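Local coordinates for mandelate racemase/muconate lactonizing enzyme family protein (PDB 3U4F) that binds magnesium in a TIM-barrel active site of the enolase superfamily and may act as a hydro-lyase, at residues F227-P233 with I251-E257; V274-D280 with L302-C308; A294-E298 with A324-A328. One frame throughout, in Å; residues are numbered along the deposited sequence.

Interaction 1. Residues F227-P233 with I251-E257; sequences FSHFEEP and IDVTGGE. With MG (magnesium ion), chain E; GAI (guanidine), chain F.
Strands 229-231 and 253-255 are parallel neighbours in the TIM barrel of this enolase-superfamily enzyme, the two strands of a beta-alpha-beta unit linked by helix 239-248, and each segment brings a carboxylate to the magnesium site. E231 OE2 lies 2.1 Å from the magnesium ion and E257 OE1 2.0 Å; the two carboxylate planes stand 75° apart, and the cation probably offsets the repulsion between these oxygens. D205, two nitrogens of guanidine and a water fill the other positions. Glutamate is long enough for both places: E257 reaches the metal from the loop just after strand 253-255, E231 from the strand end with an extended chain, CG anti to the backbone N (chi1 178°). E257 OE2 forms a salt bridge with K94 of the second subunit, so the partner chain also helps to hold this ligand.

The backbones pair through F230 N to D252 O, T254 N to F230 O and E232 N to T254 O, the last bond almost straight. F230 and V253 share a face of the sheet; V253 and P233 meet helix 239-248, P233 CG touching V253 CG1 at 3.7 Å, while F230 turns to L222 of helix 212-224. I251 CD1 packs on F227 CB, apolar on apolar. Two waters join the backbone O of S228 to D252, where the polar aspartate suits a partly exposed edge.

On the opposite face T254, whose hydroxyl is hydrogen-bonded to Q278, lays its methyl CG2 over the ring of H229, 3.8 Å from the centroid, a CH-pi contact. The same ring is fixed edgewise: H229 NE2 donates in its ring plane to E231 OE1 at 2.8 Å, on the anti side and 21° out of the carboxylate plane; with K167 and Q278, three donors grip that oxygen.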
# COMPACT_ATOMS: atom_id res chain seq x y z
N PHE A 227 13.93 30.83 -6.34
CA PHE A 227 13.74 29.57 -5.60
C PHE A 227 14.65 28.47 -6.16
O PHE A 227 15.02 28.47 -7.35
CB PHE A 227 12.28 29.12 -5.61
CG PHE A 227 11.42 29.80 -4.58
CD1 PHE A 227 11.19 31.20 -4.61
CD2 PHE A 227 10.76 29.04 -3.61
CE1 PHE A 227 10.34 31.81 -3.67
CE2 PHE A 227 9.92 29.63 -2.66
CZ PHE A 227 9.70 31.02 -2.69
N SER A 228 15.03 27.52 -5.31
CA SER A 228 15.99 26.50 -5.71
C SER A 228 15.53 25.04 -5.57
O SER A 228 16.32 24.11 -5.81
CB SER A 228 17.32 26.69 -4.96
OG SER A 228 17.06 26.88 -3.56
N HIS A 229 14.24 24.85 -5.23
CA HIS A 229 13.72 23.51 -4.88
C HIS A 229 12.20 23.58 -5.04
O HIS A 229 11.54 24.39 -4.38
CB HIS A 229 14.16 23.24 -3.42
CG HIS A 229 13.58 22.01 -2.79
ND1 HIS A 229 14.37 20.98 -2.32
CD2 HIS A 229 12.30 21.67 -2.49
CE1 HIS A 229 13.60 20.05 -1.77
NE2 HIS A 229 12.34 20.45 -1.86
N PHE A 230 11.66 22.74 -5.92
CA PHE A 230 10.23 22.71 -6.23
C PHE A 230 9.77 21.27 -6.03
O PHE A 230 10.02 20.38 -6.86
CB PHE A 230 10.07 23.16 -7.70
CG PHE A 230 8.65 23.28 -8.19
CD1 PHE A 230 7.58 23.34 -7.31
CD2 PHE A 230 8.41 23.42 -9.55
CE1 PHE A 230 6.26 23.50 -7.79
CE2 PHE A 230 7.09 23.58 -10.04
CZ PHE A 230 6.04 23.62 -9.17
N GLU A 231 9.11 21.05 -4.91
CA GLU A 231 8.79 19.71 -4.45
C GLU A 231 7.37 19.29 -4.82
O GLU A 231 6.44 20.06 -4.66
CB GLU A 231 9.01 19.66 -2.94
CG GLU A 231 8.69 18.32 -2.31
CD GLU A 231 9.29 18.21 -0.92
OE1 GLU A 231 10.22 19.02 -0.61
OE2 GLU A 231 8.86 17.30 -0.16
N GLU A 232 7.25 18.05 -5.30
CA GLU A 232 6.00 17.35 -5.56
C GLU A 232 5.03 18.22 -6.36
O GLU A 232 3.93 18.48 -5.92
CB GLU A 232 5.38 16.83 -4.24
CG GLU A 232 4.34 15.71 -4.41
CD GLU A 232 3.93 15.12 -3.07
OE1 GLU A 232 4.85 14.76 -2.31
OE2 GLU A 232 2.69 15.00 -2.80
N PRO A 233 5.46 18.71 -7.54
CA PRO A 233 4.60 19.66 -8.29
C PRO A 233 3.27 19.04 -8.70
O PRO A 233 2.24 19.73 -8.72
CB PRO A 233 5.43 19.96 -9.56
CG PRO A 233 6.45 18.83 -9.66
CD PRO A 233 6.77 18.51 -8.19
N ILE A 251 14.92 24.82 -12.42
CA ILE A 251 14.86 24.64 -10.95
C ILE A 251 14.79 23.13 -10.64
O ILE A 251 14.17 22.38 -11.40
CB ILE A 251 13.67 25.43 -10.32
CG1 ILE A 251 13.67 25.34 -8.77
CG2 ILE A 251 12.32 25.04 -10.99
CD1 ILE A 251 12.74 26.37 -8.10
N ASP A 252 15.47 22.68 -9.58
CA ASP A 252 15.38 21.29 -9.13
C ASP A 252 13.93 20.98 -8.77
O ASP A 252 13.31 21.72 -7.98
CB ASP A 252 16.22 21.04 -7.86
CG ASP A 252 17.71 20.88 -8.14
OD1 ASP A 252 18.11 20.64 -9.31
OD2 ASP A 252 18.49 20.98 -7.17
N VAL A 253 13.44 19.89 -9.34
CA VAL A 253 12.13 19.30 -8.99
C VAL A 253 12.44 18.04 -8.17
O VAL A 253 13.34 17.25 -8.51
CB VAL A 253 11.31 18.96 -10.26
CG1 VAL A 253 10.05 18.09 -9.95
CG2 VAL A 253 10.89 20.25 -11.02
N THR A 254 11.70 17.88 -7.08
CA THR A 254 12.08 16.92 -6.03
C THR A 254 10.83 16.14 -5.64
O THR A 254 9.71 16.63 -5.79
CB THR A 254 12.71 17.65 -4.82
OG1 THR A 254 11.71 18.25 -4.01
CG2 THR A 254 13.69 18.78 -5.29
N GLY A 255 11.01 14.90 -5.18
CA GLY A 255 9.87 14.18 -4.63
C GLY A 255 10.23 12.78 -4.17
O GLY A 255 11.39 12.36 -4.28
N GLY A 256 9.21 12.09 -3.65
CA GLY A 256 9.28 10.68 -3.31
C GLY A 256 8.84 10.35 -1.89
O GLY A 256 8.89 9.19 -1.50
N GLU A 257 8.40 11.34 -1.12
CA GLU A 257 8.12 11.11 0.29
C GLU A 257 7.05 10.05 0.54
O GLU A 257 7.14 9.35 1.55
CB GLU A 257 7.79 12.38 1.05
CG GLU A 257 6.44 13.00 0.70
CD GLU A 257 6.36 14.40 1.21
OE1 GLU A 257 7.26 15.22 0.87
OE2 GLU A 257 5.40 14.67 1.96
MG MG E . 6.98 17.24 0.74
C GAI F . 6.95 17.92 3.22
N1 GAI F . 6.98 18.33 4.46
N2 GAI F . 5.80 17.56 2.55
N3 GAI F . 8.09 17.78 2.53
O HOH W 1 17.95 22.25 -4.93
O HOH W 2 17.58 24.34 -8.41
O HOH W 3 6.63 13.10 -3.86
O HOH W 4 5.66 16.97 -0.72

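Interaction 2. Residues V274-D280 with L302-C308; sequences VDVVQPD and LPVTPHC. With GAI (guanidine), chain F.
Backbone hydrogen bonds run the length of this contact: V277 N to P303 O, T305 N to V277 O, and H307 N to P279 O. P303 and P306 lack an N-H, but the donors in these bonds are V277, T305 and H307.

The apolar contacts lie mainly on one side. V277 CG2 meets V304 CG2 at 3.6 Å, and V304 CG1 touches the ring of P279 at CD, 4.0 Å away; compact valines and a proline fit under helices 262-270 and 287-299. Across from them, V276 CG2 packs against P303 CG, while its other methyl, CG1, lies beside the hydroxyl of T305.

Among polar side chains, Q278 NE2 reaches T305 O in a weak bond, its amide being held chiefly by T254 and E231. H307 CD2 faces guanidine N3 at 3.3 Å. H307 ND1 donates to the anti lone pair of D280 OD1 at 2.7 Å, with the oxygen near the ring plane. D280 OD2 meanwhile caps the following helix at Y283 N, which probably helps hold the carboxylate. Such a His-Asp hydrogen-bonded pair at the C-terminal ends of the barrel strands is as in mandelate racemase and its relatives.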
# COMPACT_ATOMS: atom_id res chain seq x y z
N VAL A 274 12.74 13.01 -11.25
CA VAL A 274 13.05 14.12 -10.36
C VAL A 274 14.57 14.36 -10.34
O VAL A 274 15.35 13.48 -10.70
CB VAL A 274 12.55 13.90 -8.88
CG1 VAL A 274 11.03 13.82 -8.79
CG2 VAL A 274 13.16 12.63 -8.29
N ASP A 275 14.95 15.56 -9.88
CA ASP A 275 16.36 15.96 -9.74
C ASP A 275 16.95 15.61 -8.39
O ASP A 275 18.16 15.44 -8.28
CB ASP A 275 16.48 17.46 -9.98
CG ASP A 275 15.93 17.86 -11.35
OD1 ASP A 275 16.50 17.43 -12.39
OD2 ASP A 275 14.88 18.54 -11.38
N VAL A 276 16.10 15.54 -7.36
CA VAL A 276 16.51 15.20 -5.99
C VAL A 276 15.47 14.19 -5.47
O VAL A 276 14.28 14.43 -5.60
CB VAL A 276 16.47 16.43 -5.09
CG1 VAL A 276 16.89 16.08 -3.65
CG2 VAL A 276 17.37 17.57 -5.62
N VAL A 277 15.92 13.08 -4.89
CA VAL A 277 14.98 12.10 -4.33
C VAL A 277 14.74 12.34 -2.83
O VAL A 277 15.65 12.73 -2.09
CB VAL A 277 15.40 10.64 -4.62
CG1 VAL A 277 15.56 10.43 -6.13
CG2 VAL A 277 16.73 10.27 -3.95
N GLN A 278 13.51 12.08 -2.39
CA GLN A 278 13.11 12.45 -1.03
C GLN A 278 12.37 11.31 -0.31
O GLN A 278 11.26 11.48 0.11
CB GLN A 278 12.22 13.71 -1.06
CG GLN A 278 12.95 14.89 -1.67
CD GLN A 278 12.14 16.13 -1.51
OE1 GLN A 278 11.19 16.34 -2.26
NE2 GLN A 278 12.49 16.98 -0.53
N PRO A 279 13.05 10.19 -0.08
CA PRO A 279 12.43 9.13 0.75
C PRO A 279 12.14 9.62 2.19
O PRO A 279 12.80 10.54 2.68
CB PRO A 279 13.50 8.03 0.76
CG PRO A 279 14.79 8.76 0.54
CD PRO A 279 14.43 9.85 -0.47
N ASP A 280 11.13 9.04 2.83
CA ASP A 280 10.91 9.26 4.26
C ASP A 280 11.36 7.93 4.83
O ASP A 280 10.87 6.88 4.41
CB ASP A 280 9.42 9.50 4.55
CG ASP A 280 9.12 9.63 6.05
OD1 ASP A 280 8.75 10.72 6.51
OD2 ASP A 280 9.23 8.60 6.77
N LEU A 302 22.02 11.43 -8.45
CA LEU A 302 20.98 12.24 -7.86
C LEU A 302 21.22 12.36 -6.37
O LEU A 302 21.50 11.34 -5.72
CB LEU A 302 19.61 11.59 -8.06
CG LEU A 302 18.74 11.80 -9.30
CD1 LEU A 302 19.39 12.47 -10.51
CD2 LEU A 302 17.88 10.56 -9.64
N PRO A 303 21.08 13.57 -5.83
CA PRO A 303 21.17 13.70 -4.37
C PRO A 303 19.92 13.25 -3.64
O PRO A 303 18.83 13.15 -4.24
CB PRO A 303 21.36 15.20 -4.14
CG PRO A 303 20.89 15.85 -5.39
CD PRO A 303 20.94 14.87 -6.51
N VAL A 304 20.08 13.04 -2.33
CA VAL A 304 19.04 12.50 -1.46
C VAL A 304 18.77 13.50 -0.34
O VAL A 304 19.64 13.82 0.47
CB VAL A 304 19.45 11.14 -0.87
CG1 VAL A 304 18.35 10.63 0.09
CG2 VAL A 304 19.77 10.12 -1.98
N THR A 305 17.55 14.04 -0.33
CA THR A 305 17.14 15.03 0.67
C THR A 305 15.85 14.50 1.29
O THR A 305 14.76 14.80 0.82
CB THR A 305 16.93 16.43 0.01
OG1 THR A 305 18.18 16.88 -0.51
CG2 THR A 305 16.47 17.45 1.03
N PRO A 306 15.97 13.70 2.35
CA PRO A 306 14.78 12.97 2.85
C PRO A 306 13.70 13.86 3.42
O PRO A 306 13.95 15.00 3.81
CB PRO A 306 15.37 12.07 3.96
CG PRO A 306 16.77 11.83 3.52
CD PRO A 306 17.18 13.23 3.03
N HIS A 307 12.48 13.32 3.49
CA HIS A 307 11.36 13.99 4.07
C HIS A 307 11.36 13.65 5.55
O HIS A 307 11.55 12.49 5.95
CB HIS A 307 10.09 13.45 3.41
CG HIS A 307 8.82 13.77 4.14
ND1 HIS A 307 8.25 12.90 5.04
CD2 HIS A 307 7.99 14.83 4.05
CE1 HIS A 307 7.12 13.42 5.49
NE2 HIS A 307 6.94 14.59 4.91
N CYS A 308 11.14 14.64 6.36
CA CYS A 308 10.90 14.34 7.77
C CYS A 308 10.15 15.49 8.28
O CYS A 308 10.71 16.58 8.39
CB CYS A 308 12.20 14.06 8.59
SG CYS A 308 13.66 14.94 8.21
C GAI F . 6.95 17.92 3.22
N1 GAI F . 6.98 18.33 4.46
N2 GAI F . 5.80 17.56 2.55
N3 GAI F . 8.09 17.78 2.53

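Interaction 3. Residues A294-E298 with A324-A328; sequences ARMAE and AIPNA
N327 fills the tight part of this contact, its amide set against the last turns of helix 287-299. N327 ND2 donates to A294 O at 3.1 Å, tilted 18° from the carbonyl plane, although that oxygen already accepts the helical bond from E298 N. CG sits between the backbone N and the carbonyl carbon (chi1 60°), which turns the amide toward the helix, and ND2 also donates to L302 O, shared between two carbonyls. Small groups suit the helix side: A297 CB lies 3.7 Å and E298 CB 3.6 Å from N327 ND2. A294 CB meets I325 CG2 more loosely, at 4.2 Å. With an alanine at N327, L302 O and A294 O lose this donor, and the bridging water is likely to lose one of its two holds, with a gap opening beside A297.

Toward solvent the packing thins. E298, exposed and extended, lays its carboxylate beside P326, with OE2 3.6 Å from P326 CG, a contact without polar pairing. One water bridges the two segments here, donating to E298 OE1 at 2.8 Å and to N327 OD1 at 3.0 Å. A charged residue suits this wet margin, while P326 suits the second position of the type I turn from I325 to A328.

That turn, between helix 313-322 and strand 332-335, lies against helix 287-299, with V304 packed on A297, I325 and N327.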
# COMPACT_ATOMS: atom_id res chain seq x y z
N ALA A 294 19.04 5.37 -1.70
CA ALA A 294 20.19 6.28 -1.82
C ALA A 294 21.20 5.73 -2.80
O ALA A 294 21.79 6.49 -3.58
CB ALA A 294 20.86 6.50 -0.46
N ARG A 295 21.45 4.42 -2.75
CA ARG A 295 22.42 3.80 -3.69
C ARG A 295 21.95 3.84 -5.15
O ARG A 295 22.75 4.11 -6.05
CB ARG A 295 22.79 2.38 -3.29
CG ARG A 295 23.73 2.30 -2.09
CD ARG A 295 23.96 0.83 -1.67
NE ARG A 295 24.05 0.73 -0.21
CZ ARG A 295 23.23 0.01 0.56
NH1 ARG A 295 22.25 -0.73 0.04
NH2 ARG A 295 23.42 0.01 1.88
N MSE A 296 20.65 3.56 -5.39
CA MSE A 296 20.09 3.74 -6.74
C MSE A 296 20.27 5.18 -7.24
O MSE A 296 20.68 5.42 -8.39
CB MSE A 296 18.59 3.41 -6.76
CG MSE A 296 18.24 1.97 -6.43
SE MSE A 296 16.28 1.84 -6.58
CE MSE A 296 15.88 0.74 -4.98
N ALA A 297 19.95 6.13 -6.36
CA ALA A 297 20.12 7.56 -6.66
C ALA A 297 21.59 7.92 -6.93
O ALA A 297 21.91 8.69 -7.86
CB ALA A 297 19.55 8.42 -5.51
N GLU A 298 22.49 7.36 -6.12
CA GLU A 298 23.92 7.61 -6.26
C GLU A 298 24.44 7.19 -7.66
O GLU A 298 25.21 7.92 -8.30
CB GLU A 298 24.67 6.85 -5.17
CG GLU A 298 26.20 7.05 -5.18
CD GLU A 298 26.91 6.14 -4.18
OE1 GLU A 298 26.24 5.48 -3.33
OE2 GLU A 298 28.15 6.11 -4.23
N ALA A 324 26.01 10.23 6.67
CA ALA A 324 26.69 9.04 6.16
C ALA A 324 26.69 8.90 4.66
O ALA A 324 27.70 8.49 4.10
CB ALA A 324 26.14 7.73 6.81
N ILE A 325 25.58 9.20 3.98
CA ILE A 325 25.51 8.82 2.56
C ILE A 325 26.37 9.75 1.70
O ILE A 325 26.43 10.94 1.95
CB ILE A 325 24.05 8.74 2.05
CG1 ILE A 325 23.34 10.07 2.25
CG2 ILE A 325 23.31 7.60 2.77
CD1 ILE A 325 22.06 10.21 1.42
N PRO A 326 27.03 9.20 0.67
CA PRO A 326 27.96 10.07 -0.07
C PRO A 326 27.22 11.08 -0.95
O PRO A 326 27.78 12.13 -1.32
CB PRO A 326 28.76 9.08 -0.93
CG PRO A 326 27.87 7.87 -1.07
CD PRO A 326 27.11 7.79 0.25
N ASN A 327 25.96 10.78 -1.28
CA ASN A 327 25.14 11.66 -2.10
C ASN A 327 24.05 12.39 -1.28
O ASN A 327 22.93 12.61 -1.77
CB ASN A 327 24.54 10.91 -3.30
CG ASN A 327 23.64 9.73 -2.88
OD1 ASN A 327 23.87 9.10 -1.87
ND2 ASN A 327 22.63 9.43 -3.68
N ALA A 328 24.38 12.78 -0.06
CA ALA A 328 23.47 13.61 0.76
C ALA A 328 23.11 14.89 0.04
O ALA A 328 23.98 15.53 -0.57
CB ALA A 328 24.10 13.93 2.11
O HOH W 5 24.31 6.18 -1.50

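How the interactions relate
Interactions 1 and 2 are buried and belong to successive staves of the barrel wall: strands 253-255 and 276-277 are neighbours, T254 OG1 and Q278 OE1 lie 2.6 Å apart, and both contacts touch guanidine. Interaction 1 supplies metal-binding carboxylates, interaction 2 a histidine paired with an aspartate. Interaction 3 is partly buried, about 18 Å from interaction 1 between centres, and sits outside the wall, where alanines, an asparagine amide, a bridging water and a solvent-facing glutamate take the place of metal-bound carboxylates. It still adjoins interaction 2: their segments alternate along the chain, L302 N meets A297 O at 2.8 Å, and V277 CG2 packs on A297 CB.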